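Long-range contacts in REP-associated tyrosine transposase (Escherichia coli, PDB 4ER8), which binds repeated extragenic palindrome (REP) hairpins and catalyses cleavage and recombination of the bacterial interspersed mosaic elements that carry them: residues I50-V55 with D114-N119; V55-M60 with H123-Q128. All blocks are in the same frame, centred on the assembly; numbering follows the deposited sequence.

Contact 1 of 2, residues I50-V55 with D114-N119. With NI (nickel (II) ion), chain C.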
ATOM      1  N   ILE A  50      -9.379  -1.128   4.451  1.00 46.45           N
ATOM      2  CA  ILE A  50      -7.937  -1.104   4.519  1.00 44.41           C
ATOM      3  C   ILE A  50      -7.467  -2.102   5.581  1.00 44.19           C
ATOM      4  O   ILE A  50      -7.442  -1.780   6.773  1.00 43.22           O
ATOM      5  CB  ILE A  50      -7.394   0.273   4.893  1.00 43.77           C
ATOM      6  CG1 ILE A  50      -7.845   1.332   3.881  1.00 44.34           C
ATOM      7  CG2 ILE A  50      -5.870   0.226   4.974  1.00 43.07           C
ATOM      8  CD1 ILE A  50      -7.238   2.769   4.088  1.00 41.98           C
ATOM      9  N   ASN A  51      -7.084  -3.304   5.140  1.00 43.85           N
ATOM     10  CA  ASN A  51      -6.496  -4.298   6.020  1.00 43.78           C
ATOM     11  C   ASN A  51      -5.152  -3.787   6.541  1.00 43.77           C
ATOM     12  O   ASN A  51      -4.895  -3.839   7.758  1.00 44.74           O
ATOM     13  CB  ASN A  51      -6.329  -5.618   5.296  1.00 44.05           C
ATOM     14  CG  ASN A  51      -7.638  -6.320   5.061  1.00 45.71           C
ATOM     15  OD1 ASN A  51      -8.159  -6.962   5.950  1.00 47.02           O
ATOM     16  ND2 ASN A  51      -8.170  -6.219   3.853  1.00 46.77           N
ATOM     17  N   ALA A  52      -4.316  -3.274   5.636  1.00 42.53           N
ATOM     18  CA  ALA A  52      -3.088  -2.629   6.040  1.00 41.97           C
ATOM     19  C   ALA A  52      -2.506  -1.702   4.973  1.00 41.62           C
ATOM     20  O   ALA A  52      -2.809  -1.840   3.795  1.00 41.41           O
ATOM     21  CB  ALA A  52      -2.063  -3.653   6.466  1.00 41.95           C
ATOM     22  N   TRP A  53      -1.650  -0.772   5.393  1.00 40.59           N
ATOM     23  CA  TRP A  53      -1.048   0.122   4.440  1.00 40.70           C
ATOM     24  C   TRP A  53       0.246   0.713   5.019  1.00 40.72           C
ATOM     25  O   TRP A  53       0.257   1.067   6.186  1.00 41.04           O
ATOM     26  CB  TRP A  53      -2.074   1.212   4.144  1.00 40.37           C
ATOM     27  CG  TRP A  53      -1.950   1.954   2.861  1.00 39.51           C
ATOM     28  CD1 TRP A  53      -0.814   2.492   2.311  1.00 39.41           C
ATOM     29  CD2 TRP A  53      -3.033   2.323   1.994  1.00 39.04           C
ATOM     30  NE1 TRP A  53      -1.133   3.137   1.128  1.00 39.93           N
ATOM     31  CE2 TRP A  53      -2.490   3.062   0.933  1.00 39.30           C
ATOM     32  CE3 TRP A  53      -4.421   2.095   2.020  1.00 39.42           C
ATOM     33  CZ2 TRP A  53      -3.287   3.567  -0.104  1.00 42.57           C
ATOM     34  CZ3 TRP A  53      -5.204   2.585   0.994  1.00 38.44           C
ATOM     35  CH2 TRP A  53      -4.644   3.304  -0.059  1.00 40.33           C
ATOM     36  N   VAL A  54       1.333   0.754   4.238  1.00 40.39           N
ATOM     37  CA  VAL A  54       2.444   1.670   4.513  1.00 41.08           C
ATOM     38  C   VAL A  54       2.583   2.692   3.400  1.00 42.05           C
ATOM     39  O   VAL A  54       2.346   2.404   2.220  1.00 42.59           O
ATOM     40  CB  VAL A  54       3.829   1.037   4.476  1.00 41.24           C
ATOM     41  CG1 VAL A  54       4.295   0.664   5.814  1.00 42.08           C
ATOM     42  CG2 VAL A  54       3.904  -0.083   3.453  1.00 39.88           C
ATOM     43  N   VAL A  55       3.061   3.863   3.777  1.00 41.93           N
ATOM     44  CA  VAL A  55       3.515   4.831   2.811  1.00 41.30           C
ATOM     45  C   VAL A  55       5.002   5.071   3.012  1.00 41.25           C
ATOM     46  O   VAL A  55       5.465   5.357   4.110  1.00 40.22           O
ATOM     47  CB  VAL A  55       2.825   6.137   3.030  1.00 41.49           C
ATOM     48  CG1 VAL A  55       3.309   7.153   1.978  1.00 40.01           C
ATOM     49  CG2 VAL A  55       1.308   5.922   3.014  1.00 41.57           C
ATOM     50  N   ASP A 114       2.772  -8.442   7.595  1.00 36.86           N
ATOM     51  CA  ASP A 114       4.066  -8.317   8.207  1.00 36.73           C
ATOM     52  C   ASP A 114       4.960  -7.566   7.215  1.00 37.53           C
ATOM     53  O   ASP A 114       5.642  -6.564   7.566  1.00 37.56           O
ATOM     54  CB  ASP A 114       4.689  -9.702   8.425  1.00 36.36           C
ATOM     55  CG  ASP A 114       4.029 -10.525   9.552  1.00 38.19           C
ATOM     56  OD1 ASP A 114       3.168 -10.062  10.350  1.00 35.96           O
ATOM     57  OD2 ASP A 114       4.434 -11.694   9.640  1.00 38.36           O
ATOM     58  N   TYR A 115       4.954  -8.057   5.974  1.00 36.99           N
ATOM     59  CA  TYR A 115       5.776  -7.490   4.942  1.00 36.66           C
ATOM     60  C   TYR A 115       5.507  -5.999   4.875  1.00 37.69           C
ATOM     61  O   TYR A 115       6.427  -5.188   4.667  1.00 38.05           O
ATOM     62  CB  TYR A 115       5.430  -8.080   3.595  1.00 35.38           C
ATOM     63  CG  TYR A 115       6.405  -7.605   2.549  1.00 35.39           C
ATOM     64  CD1 TYR A 115       7.515  -8.381   2.188  1.00 32.13           C
ATOM     65  CD2 TYR A 115       6.240  -6.373   1.923  1.00 35.91           C
ATOM     66  CE1 TYR A 115       8.402  -7.956   1.203  1.00 30.44           C
ATOM     67  CE2 TYR A 115       7.134  -5.937   0.919  1.00 34.52           C
ATOM     68  CZ  TYR A 115       8.208  -6.734   0.576  1.00 33.43           C
ATOM     69  OH  TYR A 115       9.113  -6.278  -0.363  1.00 37.11           O
ATOM     70  N   ILE A 116       4.235  -5.630   5.030  1.00 37.09           N
ATOM     71  CA  ILE A 116       3.937  -4.249   4.946  1.00 37.31           C
ATOM     72  C   ILE A 116       4.619  -3.486   6.078  1.00 37.93           C
ATOM     73  O   ILE A 116       5.382  -2.558   5.798  1.00 37.57           O
ATOM     74  CB  ILE A 116       2.446  -3.986   4.865  1.00 37.45           C
ATOM     75  CG1 ILE A 116       1.987  -4.250   3.418  1.00 37.34           C
ATOM     76  CG2 ILE A 116       2.172  -2.546   5.314  1.00 34.73           C
ATOM     77  CD1 ILE A 116       0.583  -4.697   3.260  1.00 35.04           C
ATOM     78  N   TYR A 117       4.388  -3.914   7.324  1.00 37.45           N
ATOM     79  CA  TYR A 117       4.902  -3.197   8.483  1.00 37.84           C
ATOM     80  C   TYR A 117       6.426  -3.266   8.615  1.00 37.89           C
ATOM     81  O   TYR A 117       7.030  -2.350   9.164  1.00 38.16           O
ATOM     82  CB  TYR A 117       4.187  -3.604   9.800  1.00 37.57           C
ATOM     83  CG  TYR A 117       2.681  -3.352   9.760  1.00 38.75           C
ATOM     84  CD1 TYR A 117       1.764  -4.274  10.297  1.00 39.05           C
ATOM     85  CD2 TYR A 117       2.164  -2.204   9.144  1.00 37.47           C
ATOM     86  CE1 TYR A 117       0.375  -4.038  10.219  1.00 37.26           C
ATOM     87  CE2 TYR A 117       0.800  -1.966   9.079  1.00 36.49           C
ATOM     88  CZ  TYR A 117      -0.088  -2.884   9.599  1.00 38.11           C
ATOM     89  OH  TYR A 117      -1.447  -2.617   9.506  1.00 40.43           O
ATOM     90  N   ILE A 118       7.043  -4.334   8.116  1.00 37.76           N
ATOM     91  CA  ILE A 118       8.500  -4.440   8.096  1.00 37.77           C
ATOM     92  C   ILE A 118       9.152  -3.571   7.035  1.00 38.13           C
ATOM     93  O   ILE A 118      10.345  -3.292   7.077  1.00 38.54           O
ATOM     94  CB  ILE A 118       8.934  -5.876   7.856  1.00 37.94           C
ATOM     95  CG1 ILE A 118       8.877  -6.646   9.166  1.00 39.48           C
ATOM     96  CG2 ILE A 118      10.343  -5.958   7.332  1.00 37.07           C
ATOM     97  CD1 ILE A 118       8.698  -8.160   8.941  1.00 44.71           C
ATOM     98  N   ASN A 119       8.371  -3.158   6.062  1.00 38.42           N
ATOM     99  CA  ASN A 119       8.963  -2.568   4.891  1.00 38.36           C
ATOM    100  C   ASN A 119       9.882  -1.359   5.199  1.00 38.60           C
ATOM    101  O   ASN A 119      11.012  -1.276   4.695  1.00 37.43           O
ATOM    102  CB  ASN A 119       7.878  -2.192   3.910  1.00 37.59           C
ATOM    103  CG  ASN A 119       8.304  -2.382   2.529  1.00 37.31           C
ATOM    104  OD1 ASN A 119       8.049  -1.543   1.666  1.00 38.76           O
ATOM    105  ND2 ASN A 119       8.980  -3.497   2.280  1.00 37.20           N
TER
HETATM  106 NI    NI C 201       8.625  -1.454  -0.418  1.00 38.93          NI
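Around Val54 and Ile116, whose CA atoms lie 6.1 Å apart, the strand segment 50-55 and the helix segment 114-119 run in much the same direction, their axes inclined at 24° and 7.7 Å apart at closest approach. No hydrogen bond joins them; the contact is made mainly by packing, with the branched Val54 and Ile116 at its centre. The side chains of Val54 and Ile116 pass alongside one another, pointing opposite ways, which brings Val54 CG2 to 3.5 Å from Ile116 CG2. Ile116 CG2 stands anti to its backbone N, and this short branch is the one laid against the strand, also approaching the main-chain N of Val54. The other methyl of the valine, CG1, rests 3.4 Å from the carbonyl O of Ile116, so both methyls lie against that oxygen and CG2. An alanine in place of Val54 would probably open a gap beside Ile116 CG2 and leave that methyl less firmly packed. One step back along this face, the small Ala52 leaves room for a large aromatic: its CB lies 3.3 Å from Tyr117 OH. Tyrosine suits this place because its ring reaches past Ala52 and its hydroxyl is satisfied beyond it by hydrogen bonds with Thr136 and Asp140. The carbonyl O of Trp53 sits at the edge of the Tyr117 ring. At the end of the helix segment, Asn119 turns its amide oxygen to the nickel ion, with OD1 2.2 Å from the metal. In the pairing with strand 59-65, Asn51 and Ala52 both face Ile63, a classic beta bulge. Helix 106-122 covers one face of the sheet at strand 49-55, one of its two outermost strands, while Trp53, pointing away from it, packs on Ile39 of helix 32-45.

Contact 2 of 2, residues V55-M60 with H123-Q128. With NI (nickel (II) ion), chain C.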
ATOM      1  N   VAL A  55       3.061   3.863   3.777  1.00 41.93           N
ATOM      2  CA  VAL A  55       3.515   4.831   2.811  1.00 41.30           C
ATOM      3  C   VAL A  55       5.002   5.071   3.012  1.00 41.25           C
ATOM      4  O   VAL A  55       5.465   5.357   4.110  1.00 40.22           O
ATOM      5  CB  VAL A  55       2.825   6.137   3.030  1.00 41.49           C
ATOM      6  CG1 VAL A  55       3.309   7.153   1.978  1.00 40.01           C
ATOM      7  CG2 VAL A  55       1.308   5.922   3.014  1.00 41.57           C
ATOM      8  N   LEU A  56       5.751   4.975   1.940  1.00 41.40           N
ATOM      9  CA  LEU A  56       7.139   5.291   2.049  1.00 42.23           C
ATOM     10  C   LEU A  56       7.285   6.623   1.346  1.00 43.26           C
ATOM     11  O   LEU A  56       6.287   7.132   0.804  1.00 44.02           O
ATOM     12  CB  LEU A  56       8.007   4.154   1.506  1.00 42.03           C
ATOM     13  CG  LEU A  56       7.838   3.058   2.580  1.00 42.39           C
ATOM     14  CD1 LEU A  56       6.954   1.903   2.116  1.00 40.75           C
ATOM     15  CD2 LEU A  56       9.152   2.550   3.137  1.00 40.42           C
ATOM     16  N   PRO A  57       8.484   7.231   1.394  1.00 43.58           N
ATOM     17  CA  PRO A  57       8.563   8.532   0.744  1.00 44.15           C
ATOM     18  C   PRO A  57       8.245   8.426  -0.725  1.00 44.45           C
ATOM     19  O   PRO A  57       7.601   9.322  -1.264  1.00 45.21           O
ATOM     20  CB  PRO A  57      10.019   8.943   0.943  1.00 44.75           C
ATOM     21  CG  PRO A  57      10.521   8.062   2.079  1.00 44.95           C
ATOM     22  CD  PRO A  57       9.783   6.784   1.923  1.00 43.41           C
ATOM     23  N   GLU A  58       8.629   7.321  -1.362  1.00 44.21           N
ATOM     24  CA  GLU A  58       8.444   7.184  -2.823  1.00 44.31           C
ATOM     25  C   GLU A  58       7.652   5.982  -3.359  1.00 43.32           C
ATOM     26  O   GLU A  58       7.702   5.732  -4.559  1.00 44.19           O
ATOM     27  CB  GLU A  58       9.799   7.234  -3.547  1.00 44.57           C
ATOM     28  CG  GLU A  58      10.904   6.419  -2.864  1.00 47.48           C
ATOM     29  CD  GLU A  58      10.507   4.987  -2.614  1.00 50.96           C
ATOM     30  OE1 GLU A  58      10.266   4.618  -1.446  1.00 54.86           O
ATOM     31  OE2 GLU A  58      10.429   4.219  -3.583  1.00 53.86           O
ATOM     32  N   HIS A  59       6.932   5.250  -2.511  1.00 41.83           N
ATOM     33  CA  HIS A  59       6.080   4.135  -2.944  1.00 39.70           C
ATOM     34  C   HIS A  59       5.284   3.664  -1.755  1.00 39.80           C
ATOM     35  O   HIS A  59       5.542   4.089  -0.622  1.00 40.02           O
ATOM     36  CB  HIS A  59       6.915   2.974  -3.525  1.00 39.03           C
ATOM     37  CG  HIS A  59       7.582   2.092  -2.508  1.00 38.25           C
ATOM     38  ND1 HIS A  59       8.636   2.510  -1.720  1.00 38.35           N
ATOM     39  CD2 HIS A  59       7.393   0.780  -2.210  1.00 37.14           C
ATOM     40  CE1 HIS A  59       9.054   1.497  -0.971  1.00 38.37           C
ATOM     41  NE2 HIS A  59       8.301   0.440  -1.236  1.00 34.95           N
ATOM     42  N   MET A  60       4.319   2.793  -1.989  1.00 38.80           N
ATOM     43  CA  MET A  60       3.519   2.313  -0.907  1.00 38.43           C
ATOM     44  C   MET A  60       3.109   0.902  -1.226  1.00 38.32           C
ATOM     45  O   MET A  60       3.100   0.511  -2.401  1.00 39.58           O
ATOM     46  CB  MET A  60       2.314   3.230  -0.674  1.00 38.07           C
ATOM     47  CG  MET A  60       1.258   3.325  -1.756  1.00 40.83           C
ATOM     48  SD  MET A  60       0.265   4.900  -1.617  1.00 45.04           S
ATOM     49  CE  MET A  60      -0.718   4.783  -3.061  1.00 44.49           C
ATOM     50  N   HIS A 123      13.715  -1.087   3.768  1.00 45.66           N
ATOM     51  CA  HIS A 123      14.142  -0.074   2.836  1.00 47.48           C
ATOM     52  C   HIS A 123      15.228   0.845   3.422  1.00 48.78           C
ATOM     53  O   HIS A 123      15.779   1.716   2.712  1.00 48.50           O
ATOM     54  CB  HIS A 123      12.949   0.723   2.326  1.00 47.15           C
ATOM     55  CG  HIS A 123      12.105  -0.012   1.327  1.00 49.07           C
ATOM     56  ND1 HIS A 123      12.590  -0.438   0.105  1.00 49.86           N
ATOM     57  CD2 HIS A 123      10.788  -0.345   1.344  1.00 50.00           C
ATOM     58  CE1 HIS A 123      11.612  -1.014  -0.580  1.00 51.13           C
ATOM     59  NE2 HIS A 123      10.510  -0.975   0.152  1.00 51.95           N
ATOM     60  N   GLY A 124      15.530   0.640   4.706  1.00 49.46           N
ATOM     61  CA  GLY A 124      16.634   1.328   5.371  1.00 50.55           C
ATOM     62  C   GLY A 124      16.245   2.634   6.029  1.00 51.49           C
ATOM     63  O   GLY A 124      17.101   3.353   6.536  1.00 52.18           O
ATOM     64  N   TRP A 125      14.959   2.959   6.017  1.00 51.94           N
ATOM     65  CA  TRP A 125      14.501   4.179   6.665  1.00 52.45           C
ATOM     66  C   TRP A 125      14.653   4.136   8.179  1.00 52.50           C
ATOM     67  O   TRP A 125      15.050   5.128   8.774  1.00 52.76           O
ATOM     68  CB  TRP A 125      13.053   4.514   6.280  1.00 52.08           C
ATOM     69  CG  TRP A 125      12.897   4.727   4.798  1.00 54.09           C
ATOM     70  CD1 TRP A 125      12.285   3.888   3.906  1.00 53.86           C
ATOM     71  CD2 TRP A 125      13.406   5.830   4.023  1.00 54.16           C
ATOM     72  NE1 TRP A 125      12.351   4.413   2.646  1.00 52.42           N
ATOM     73  CE2 TRP A 125      13.032   5.599   2.681  1.00 52.53           C
ATOM     74  CE3 TRP A 125      14.132   6.997   4.336  1.00 53.40           C
ATOM     75  CZ2 TRP A 125      13.376   6.485   1.631  1.00 53.90           C
ATOM     76  CZ3 TRP A 125      14.466   7.897   3.282  1.00 54.36           C
ATOM     77  CH2 TRP A 125      14.083   7.624   1.952  1.00 53.67           C
ATOM     78  N   VAL A 126      14.328   3.003   8.802  1.00 52.50           N
ATOM     79  CA  VAL A 126      14.317   2.902  10.272  1.00 52.14           C
ATOM     80  C   VAL A 126      14.882   1.567  10.758  1.00 52.27           C
ATOM     81  O   VAL A 126      14.969   0.627  10.000  1.00 52.27           O
ATOM     82  CB  VAL A 126      12.902   3.138  10.870  1.00 51.98           C
ATOM     83  CG1 VAL A 126      12.383   4.547  10.538  1.00 51.79           C
ATOM     84  CG2 VAL A 126      11.917   2.073  10.399  1.00 51.82           C
ATOM     85  N   LYS A 127      15.286   1.476  12.019  1.00 53.22           N
ATOM     86  CA  LYS A 127      15.822   0.197  12.494  1.00 54.10           C
ATOM     87  C   LYS A 127      14.736  -0.617  13.212  1.00 52.96           C
ATOM     88  O   LYS A 127      14.899  -1.815  13.429  1.00 52.21           O
ATOM     89  CB  LYS A 127      17.162   0.336  13.265  1.00 54.66           C
ATOM     90  CG  LYS A 127      17.445   1.725  13.904  1.00 60.06           C
ATOM     91  CD  LYS A 127      17.933   2.846  12.899  1.00 65.85           C
ATOM     92  CE  LYS A 127      17.514   4.324  13.327  1.00 67.98           C
ATOM     93  NZ  LYS A 127      16.006   4.598  13.345  1.00 66.94           N
ATOM     94  N   GLN A 128      13.620   0.048  13.513  1.00 51.95           N
ATOM     95  CA  GLN A 128      12.516  -0.531  14.268  1.00 51.38           C
ATOM     96  C   GLN A 128      11.156  -0.147  13.694  1.00 50.40           C
ATOM     97  O   GLN A 128      10.880   1.028  13.479  1.00 50.03           O
ATOM     98  CB  GLN A 128      12.594  -0.109  15.725  1.00 51.55           C
ATOM     99  CG  GLN A 128      13.551  -0.945  16.553  1.00 54.24           C
ATOM    100  CD  GLN A 128      12.903  -2.235  17.074  1.00 59.10           C
ATOM    101  OE1 GLN A 128      13.566  -3.282  17.141  1.00 61.68           O
ATOM    102  NE2 GLN A 128      11.608  -2.167  17.445  1.00 55.71           N
TER
HETATM  103 NI    NI C 201       8.625  -1.454  -0.418  1.00 38.93          NI
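The nickel site of the HUH nuclease domain brings His59 and His123 together, the former being the first histidine of the His-hydrophobic-His sequence His59-Met60-His61. Both bind the metal through NE2, His59 at 2.1 Å and His123 at 2.0 Å. Sharing the ion brings the two ring tips together, so that the His59 imidazole presents its edge to the flat side of His123 in an offset edge-to-face pair, planes at 84°. Its other ring nitrogen, His59 ND1, donates to Glu58 OE1 over 2.7 Å. That oxygen lies close to the imidazole plane, so this bond and the metal bond together would hold the ring's rotation, and the carboxylate would probably make NE2 a better electron donor; Glu58 OE2 in turn forms a salt bridge with Arg162. His123 follows helix 106-122, which ends in a Schellman motif at Gly124, where a positive phi of 91° would press any CB against the preceding carbonyl O. The chain then turns Trp125 back to the bend that joins strands 49-55 and 59-65. There Pro57 offers a rigid apolar corner: its CG lies over the indole in a CH-pi contact, 3.6 Å from the centroid of the six-membered ring. Leu56 crosses the same indole obliquely and divides its branches between two aromatic rings, CD2 meeting Trp125 CD1 at 3.5 Å while CD1 lies over the rim of one face of the His59 imidazole.

Overall arrangement
The centres of contacts 1 and 2 lie about 10 Å apart, and the two share Val55, where strand 49-55 passes into the bend before strand 59-65. Along the chain their segments alternate: 50-55, 55-60, 114-119, then 123-128. Contact 1 joins strand 49-55 to helix 106-122; contact 2 joins the bend and the start of strand 59-65, its neighbour in the antiparallel sheet, to the loop after that helix. Asn119 from the first and His59 and His123 from the second converge on one nickel ion, with His61 and Glu161 completing the site of this DNA-cleaving enzyme.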